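Local coordinates for conserved hypothetical protein (Staphylococcus aureus subsp. aureus, PDB 2AP3) that is of unknown function but probably belongs to a family of putative cell-wall binding lipoproteins and folds as a long bundle of helices, at residues 27-35 with 85-96. Sequence-based numbering, arbitrary orientation.
Sequences KIKDDEEPI and EEDAIKKSEQDF
Glu85 lies across Ile35 at about a right angle. Its CD sits 3.7 Å from Ile35 CG2, so the aliphatic stem and carboxylate carbon cover that methyl. CG is anti to the backbone N (chi1 173°) and the chain is extended, which lays stem and carboxylate alongside the methyl. A water then joins Glu85 OE1 to Ile35 O. The other oxygen, OE2, is hydrogen-bonded to His129 of helix 109-150. Ala88 comes next, with CB 3.7 Å from Ile35 CG1. Its carbonyl O takes a hydrogen bond from a second water, which reaches Asp31 O only weakly. Ile89 crosses Ile35 at about a right angle. CD1 of Ile35 lies 3.6 Å from Ile89 CD1 and also rests against Ile89 CG1. Segment 27-35 holds the end of helix 10-30 and the start of helix 33-50, joined by a type I turn from Asp30 to Glu33. Both helices pack on helix 61-96 in this all-helical bundle, so the one long helix spans the turn. Glu32, in the turn, reaches across with an extended chain to Ser92. Ser92 OG is hydrogen-bonded to Glu32 OE2, but their 2.4 Å separation is unusually short and its exact value doubtful. Tyr126 OH also bonds Ser92 OG, and Lys125 forms a salt bridge with Glu32 OE1, which ties the turn to helix 109-150. Ile28 CG2 presses on the same hydroxyl, 3.1 Å from Ser92 OG. Asp95 offers its CB to Ile28 CG1 at 3.7 Å. At Phe96 the backbone N lies 3.5 Å from Ile28 CD1, while the ring turns away to meet Tyr126.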
ATOM      1  N   LYS A  27      -3.396 -16.566  -5.829  1.00 35.51           N
ATOM      2  CA  LYS A  27      -4.828 -16.305  -5.639  1.00 35.14           C
ATOM      3  C   LYS A  27      -4.999 -15.095  -4.726  1.00 34.79           C
ATOM      4  O   LYS A  27      -5.812 -14.212  -4.983  1.00 34.60           O
ATOM      5  CB  LYS A  27      -5.533 -17.521  -5.027  1.00 35.55           C
ATOM      6  CG  LYS A  27      -7.041 -17.354  -4.838  1.00 36.43           C
ATOM      7  CD  LYS A  27      -7.798 -17.651  -6.126  1.00 38.76           C
ATOM      8  CE  LYS A  27      -9.234 -17.151  -6.065  1.00 39.73           C
ATOM      9  NZ  LYS A  27      -9.322 -15.695  -6.369  1.00 40.42           N
ATOM     10  N   ILE A  28      -4.212 -15.071  -3.659  1.00 34.09           N
ATOM     11  CA  ILE A  28      -4.204 -13.951  -2.732  1.00 33.62           C
ATOM     12  C   ILE A  28      -3.770 -12.660  -3.443  1.00 33.71           C
ATOM     13  O   ILE A  28      -4.348 -11.596  -3.215  1.00 32.71           O
ATOM     14  CB  ILE A  28      -3.309 -14.261  -1.514  1.00 33.45           C
ATOM     15  CG1 ILE A  28      -3.962 -15.351  -0.661  1.00 33.17           C
ATOM     16  CG2 ILE A  28      -3.105 -13.026  -0.663  1.00 33.42           C
ATOM     17  CD1 ILE A  28      -3.039 -15.984   0.360  1.00 33.77           C
ATOM     18  N   LYS A  29      -2.773 -12.761  -4.317  1.00 33.48           N
ATOM     19  CA  LYS A  29      -2.271 -11.593  -5.027  1.00 34.24           C
ATOM     20  C   LYS A  29      -3.320 -11.077  -6.011  1.00 34.26           C
ATOM     21  O   LYS A  29      -3.499  -9.861  -6.153  1.00 34.61           O
ATOM     22  CB  LYS A  29      -0.953 -11.911  -5.731  1.00 34.32           C
ATOM     23  CG  LYS A  29      -0.160 -10.684  -6.171  1.00 34.62           C
ATOM     24  CD  LYS A  29       1.187 -11.080  -6.745  1.00 37.00           C
ATOM     25  CE  LYS A  29       1.772  -9.983  -7.621  1.00 37.68           C
ATOM     26  NZ  LYS A  29       0.901  -9.711  -8.802  1.00 39.08           N
ATOM     27  N   ASP A  30      -4.011 -12.008  -6.675  1.00 34.24           N
ATOM     28  CA  ASP A  30      -5.135 -11.683  -7.561  1.00 34.11           C
ATOM     29  C   ASP A  30      -6.215 -10.889  -6.839  1.00 33.88           C
ATOM     30  O   ASP A  30      -6.695  -9.880  -7.356  1.00 33.81           O
ATOM     31  CB  ASP A  30      -5.761 -12.961  -8.153  1.00 34.62           C
ATOM     32  CG  ASP A  30      -4.831 -13.688  -9.117  1.00 35.44           C
ATOM     33  OD1 ASP A  30      -3.818 -13.090  -9.544  1.00 36.42           O
ATOM     34  OD2 ASP A  30      -5.120 -14.863  -9.443  1.00 36.84           O
ATOM     35  N   ASP A  31      -6.579 -11.353  -5.645  1.00 33.14           N
ATOM     36  CA  ASP A  31      -7.647 -10.758  -4.845  1.00 32.66           C
ATOM     37  C   ASP A  31      -7.317  -9.348  -4.322  1.00 31.70           C
ATOM     38  O   ASP A  31      -8.181  -8.679  -3.733  1.00 31.81           O
ATOM     39  CB  ASP A  31      -8.034 -11.701  -3.689  1.00 33.25           C
ATOM     40  CG  ASP A  31      -8.671 -13.012  -4.172  1.00 34.92           C
ATOM     41  OD1 ASP A  31      -8.913 -13.901  -3.324  1.00 36.82           O
ATOM     42  OD2 ASP A  31      -8.934 -13.164  -5.392  1.00 36.80           O
ATOM     43  N   GLU A  32      -6.071  -8.916  -4.531  1.00 30.36           N
ATOM     44  CA  GLU A  32      -5.630  -7.551  -4.202  1.00 29.01           C
ATOM     45  C   GLU A  32      -5.819  -6.569  -5.358  1.00 28.81           C
ATOM     46  O   GLU A  32      -5.419  -5.410  -5.260  1.00 27.52           O
ATOM     47  CB  GLU A  32      -4.153  -7.541  -3.772  1.00 29.04           C
ATOM     48  CG  GLU A  32      -3.894  -8.169  -2.420  1.00 28.23           C
ATOM     49  CD  GLU A  32      -2.407  -8.262  -2.067  1.00 28.66           C
ATOM     50  OE1 GLU A  32      -1.554  -7.679  -2.764  1.00 29.51           O
ATOM     51  OE2 GLU A  32      -2.091  -8.910  -1.067  1.00 27.57           O
ATOM     52  N   GLU A  33      -6.408  -7.032  -6.455  1.00 28.63           N
ATOM     53  CA  GLU A  33      -6.639  -6.172  -7.629  1.00 28.93           C
ATOM     54  C   GLU A  33      -7.388  -4.871  -7.282  1.00 28.08           C
ATOM     55  O   GLU A  33      -7.057  -3.804  -7.822  1.00 27.69           O
ATOM     56  CB  GLU A  33      -7.342  -6.944  -8.759  1.00 29.88           C
ATOM     57  CG  GLU A  33      -7.420  -6.186 -10.085  1.00 32.69           C
ATOM     58  CD  GLU A  33      -8.647  -5.293 -10.191  1.00 37.21           C
ATOM     59  OE1 GLU A  33      -8.670  -4.407 -11.079  1.00 39.76           O
ATOM     60  OE2 GLU A  33      -9.594  -5.475  -9.390  1.00 39.79           O
ATOM     61  N   PRO A  34      -8.401  -4.949  -6.392  1.00 27.56           N
ATOM     62  CA  PRO A  34      -9.053  -3.727  -5.892  1.00 26.62           C
ATOM     63  C   PRO A  34      -8.129  -2.613  -5.374  1.00 25.33           C
ATOM     64  O   PRO A  34      -8.542  -1.456  -5.386  1.00 25.40           O
ATOM     65  CB  PRO A  34      -9.942  -4.256  -4.769  1.00 27.36           C
ATOM     66  CG  PRO A  34     -10.335  -5.625  -5.264  1.00 27.05           C
ATOM     67  CD  PRO A  34      -9.063  -6.157  -5.853  1.00 27.60           C
ATOM     68  N   ILE A  35      -6.917  -2.945  -4.917  1.00 23.16           N
ATOM     69  CA  ILE A  35      -5.930  -1.931  -4.514  1.00 21.53           C
ATOM     70  C   ILE A  35      -5.537  -1.060  -5.717  1.00 20.67           C
ATOM     71  O   ILE A  35      -5.284   0.148  -5.565  1.00 19.25           O
ATOM     72  CB  ILE A  35      -4.685  -2.577  -3.816  1.00 21.18           C
ATOM     73  CG1 ILE A  35      -5.145  -3.305  -2.544  1.00 21.24           C
ATOM     74  CG2 ILE A  35      -3.580  -1.547  -3.539  1.00 22.25           C
ATOM     75  CD1 ILE A  35      -4.031  -4.056  -1.844  1.00 21.98           C
ATOM     76  N   GLU A  85      -7.845   0.037   0.613  1.00 15.02           N
ATOM     77  CA  GLU A  85      -6.512  -0.591   0.467  1.00 15.40           C
ATOM     78  C   GLU A  85      -6.096  -1.252   1.778  1.00 15.76           C
ATOM     79  O   GLU A  85      -5.636  -2.392   1.799  1.00 15.84           O
ATOM     80  CB  GLU A  85      -5.454   0.417  -0.013  1.00 14.88           C
ATOM     81  CG  GLU A  85      -4.024  -0.179  -0.013  1.00 16.01           C
ATOM     82  CD  GLU A  85      -2.989   0.708  -0.699  1.00 16.18           C
ATOM     83  OE1 GLU A  85      -3.383   1.589  -1.513  1.00 18.88           O
ATOM     84  OE2 GLU A  85      -1.771   0.541  -0.394  1.00 17.77           O
ATOM     85  N   GLU A  86      -6.291  -0.542   2.881  1.00 16.09           N
ATOM     86  CA  GLU A  86      -5.963  -1.087   4.190  1.00 16.68           C
ATOM     87  C   GLU A  86      -6.744  -2.357   4.445  1.00 16.72           C
ATOM     88  O   GLU A  86      -6.160  -3.364   4.893  1.00 16.90           O
ATOM     89  CB  GLU A  86      -6.265  -0.061   5.272  1.00 17.37           C
ATOM     90  CG  GLU A  86      -5.352   1.168   5.165  1.00 16.79           C
ATOM     91  CD  GLU A  86      -5.634   2.133   6.289  1.00 18.16           C
ATOM     92  OE1 GLU A  86      -6.613   2.925   6.199  1.00 19.33           O
ATOM     93  OE2 GLU A  86      -4.892   2.066   7.283  1.00 19.74           O
ATOM     94  N   ASP A  87      -8.040  -2.323   4.139  1.00 17.58           N
ATOM     95  CA  ASP A  87      -8.925  -3.479   4.348  1.00 18.43           C
ATOM     96  C   ASP A  87      -8.496  -4.652   3.467  1.00 19.02           C
ATOM     97  O   ASP A  87      -8.562  -5.806   3.885  1.00 19.45           O
ATOM     98  CB  ASP A  87     -10.399  -3.113   4.087  1.00 19.17           C
ATOM     99  CG  ASP A  87     -10.986  -2.145   5.144  1.00 20.28           C
ATOM    100  OD1 ASP A  87     -10.393  -1.933   6.220  1.00 21.55           O
ATOM    101  OD2 ASP A  87     -12.087  -1.606   4.889  1.00 24.76           O
ATOM    102  N   ALA A  88      -8.023  -4.358   2.259  1.00 18.32           N
ATOM    103  CA  ALA A  88      -7.647  -5.400   1.318  1.00 19.09           C
ATOM    104  C   ALA A  88      -6.407  -6.113   1.820  1.00 19.34           C
ATOM    105  O   ALA A  88      -6.327  -7.343   1.774  1.00 20.50           O
ATOM    106  CB  ALA A  88      -7.399  -4.819  -0.044  1.00 19.82           C
ATOM    107  N   ILE A  89      -5.445  -5.345   2.312  1.00 19.34           N
ATOM    108  CA  ILE A  89      -4.201  -5.926   2.808  1.00 19.57           C
ATOM    109  C   ILE A  89      -4.485  -6.734   4.061  1.00 20.61           C
ATOM    110  O   ILE A  89      -3.872  -7.781   4.278  1.00 21.34           O
ATOM    111  CB  ILE A  89      -3.104  -4.851   3.019  1.00 19.63           C
ATOM    112  CG1 ILE A  89      -2.647  -4.316   1.656  1.00 18.85           C
ATOM    113  CG2 ILE A  89      -1.940  -5.407   3.856  1.00 19.66           C
ATOM    114  CD1 ILE A  89      -1.939  -5.400   0.783  1.00 20.07           C
ATOM    115  N   LYS A  90      -5.435  -6.266   4.868  1.00 20.86           N
ATOM    116  CA  LYS A  90      -5.875  -7.050   6.031  1.00 22.21           C
ATOM    117  C   LYS A  90      -6.421  -8.403   5.570  1.00 22.77           C
ATOM    118  O   LYS A  90      -6.067  -9.448   6.149  1.00 23.79           O
ATOM    119  CB  LYS A  90      -6.890  -6.285   6.886  1.00 22.44           C
ATOM    120  CG  LYS A  90      -7.357  -7.046   8.127  1.00 24.91           C
ATOM    121  CD  LYS A  90      -8.011  -6.107   9.137  1.00 29.31           C
ATOM    122  CE  LYS A  90      -8.962  -6.837  10.087  1.00 31.78           C
ATOM    123  NZ  LYS A  90      -8.274  -7.727  11.074  1.00 34.89           N
ATOM    124  N   LYS A  91      -7.236  -8.387   4.517  1.00 22.64           N
ATOM    125  CA  LYS A  91      -7.865  -9.609   3.988  1.00 23.68           C
ATOM    126  C   LYS A  91      -6.793 -10.548   3.434  1.00 24.34           C
ATOM    127  O   LYS A  91      -6.803 -11.751   3.702  1.00 25.10           O
ATOM    128  CB  LYS A  91      -8.888  -9.244   2.906  1.00 23.76           C
ATOM    129  CG  LYS A  91      -9.534 -10.425   2.167  1.00 23.90           C
ATOM    130  CD  LYS A  91     -10.465  -9.904   1.067  1.00 24.34           C
ATOM    131  CE  LYS A  91     -10.715 -10.916  -0.037  1.00 27.49           C
ATOM    132  NZ  LYS A  91     -11.624 -12.005   0.384  1.00 27.18           N
ATOM    133  N   SER A  92      -5.851  -9.971   2.691  1.00 25.17           N
ATOM    134  CA  SER A  92      -4.748 -10.701   2.088  1.00 26.36           C
ATOM    135  C   SER A  92      -3.898 -11.405   3.158  1.00 27.18           C
ATOM    136  O   SER A  92      -3.572 -12.602   3.024  1.00 26.74           O
ATOM    137  CB  SER A  92      -3.913  -9.721   1.248  1.00 25.47           C
ATOM    138  OG  SER A  92      -2.750 -10.326   0.724  1.00 29.21           O
ATOM    139  N   GLU A  93      -3.555 -10.683   4.223  1.00 28.05           N
ATOM    140  CA  GLU A  93      -2.744 -11.253   5.294  1.00 30.13           C
ATOM    141  C   GLU A  93      -3.483 -12.386   6.003  1.00 31.72           C
ATOM    142  O   GLU A  93      -2.874 -13.402   6.348  1.00 32.12           O
ATOM    143  CB  GLU A  93      -2.292 -10.195   6.304  1.00 30.13           C
ATOM    144  CG  GLU A  93      -1.172 -10.702   7.217  1.00 31.59           C
ATOM    145  CD  GLU A  93      -0.964  -9.859   8.454  1.00 33.76           C
ATOM    146  OE1 GLU A  93      -0.726 -10.436   9.536  1.00 37.29           O
ATOM    147  OE2 GLU A  93      -1.036  -8.621   8.357  1.00 35.08           O
ATOM    148  N   GLN A  94      -4.788 -12.210   6.210  1.00 32.92           N
ATOM    149  CA  GLN A  94      -5.620 -13.258   6.829  1.00 34.95           C
ATOM    150  C   GLN A  94      -5.620 -14.541   6.004  1.00 35.60           C
ATOM    151  O   GLN A  94      -5.577 -15.640   6.566  1.00 36.14           O
ATOM    152  CB  GLN A  94      -7.055 -12.765   7.057  1.00 34.71           C
ATOM    153  CG  GLN A  94      -7.208 -11.878   8.290  1.00 35.80           C
ATOM    154  CD  GLN A  94      -8.648 -11.461   8.568  1.00 36.38           C
ATOM    155  OE1 GLN A  94      -8.949 -10.271   8.676  1.00 38.56           O
ATOM    156  NE2 GLN A  94      -9.543 -12.444   8.694  1.00 37.93           N
ATOM    157  N   ASP A  95      -5.672 -14.393   4.680  1.00 36.66           N
ATOM    158  CA  ASP A  95      -5.650 -15.529   3.766  1.00 38.07           C
ATOM    159  C   ASP A  95      -4.252 -16.131   3.658  1.00 38.88           C
ATOM    160  O   ASP A  95      -4.105 -17.337   3.425  1.00 39.01           O
ATOM    161  CB  ASP A  95      -6.138 -15.118   2.375  1.00 38.05           C
ATOM    162  CG  ASP A  95      -7.633 -14.827   2.330  1.00 38.93           C
ATOM    163  OD1 ASP A  95      -8.345 -15.122   3.312  1.00 40.17           O
ATOM    164  OD2 ASP A  95      -8.097 -14.303   1.299  1.00 39.55           O
ATOM    165  N   PHE A  96      -3.239 -15.282   3.819  1.00 39.71           N
ATOM    166  CA  PHE A  96      -1.838 -15.690   3.725  1.00 40.93           C
ATOM    167  C   PHE A  96      -1.475 -16.738   4.763  1.00 41.80           C
ATOM    168  O   PHE A  96      -0.926 -17.787   4.418  1.00 41.99           O
ATOM    169  CB  PHE A  96      -0.898 -14.479   3.855  1.00 40.55           C
ATOM    170  CG  PHE A  96       0.502 -14.838   4.297  1.00 40.86           C
ATOM    171  CD1 PHE A  96       0.926 -14.561   5.597  1.00 39.94           C
ATOM    172  CD2 PHE A  96       1.388 -15.462   3.421  1.00 40.22           C
ATOM    173  CE1 PHE A  96       2.213 -14.897   6.015  1.00 41.26           C
ATOM    174  CE2 PHE A  96       2.678 -15.803   3.832  1.00 40.18           C
ATOM    175  CZ  PHE A  96       3.088 -15.521   5.128  1.00 39.99           C
TER
HETATM  176  O   HOH W   1      -7.510  -8.566  -0.343  1.00 29.31           O
HETATM  177  O   HOH W   2      -3.605   2.000  -4.202  1.00 24.97           O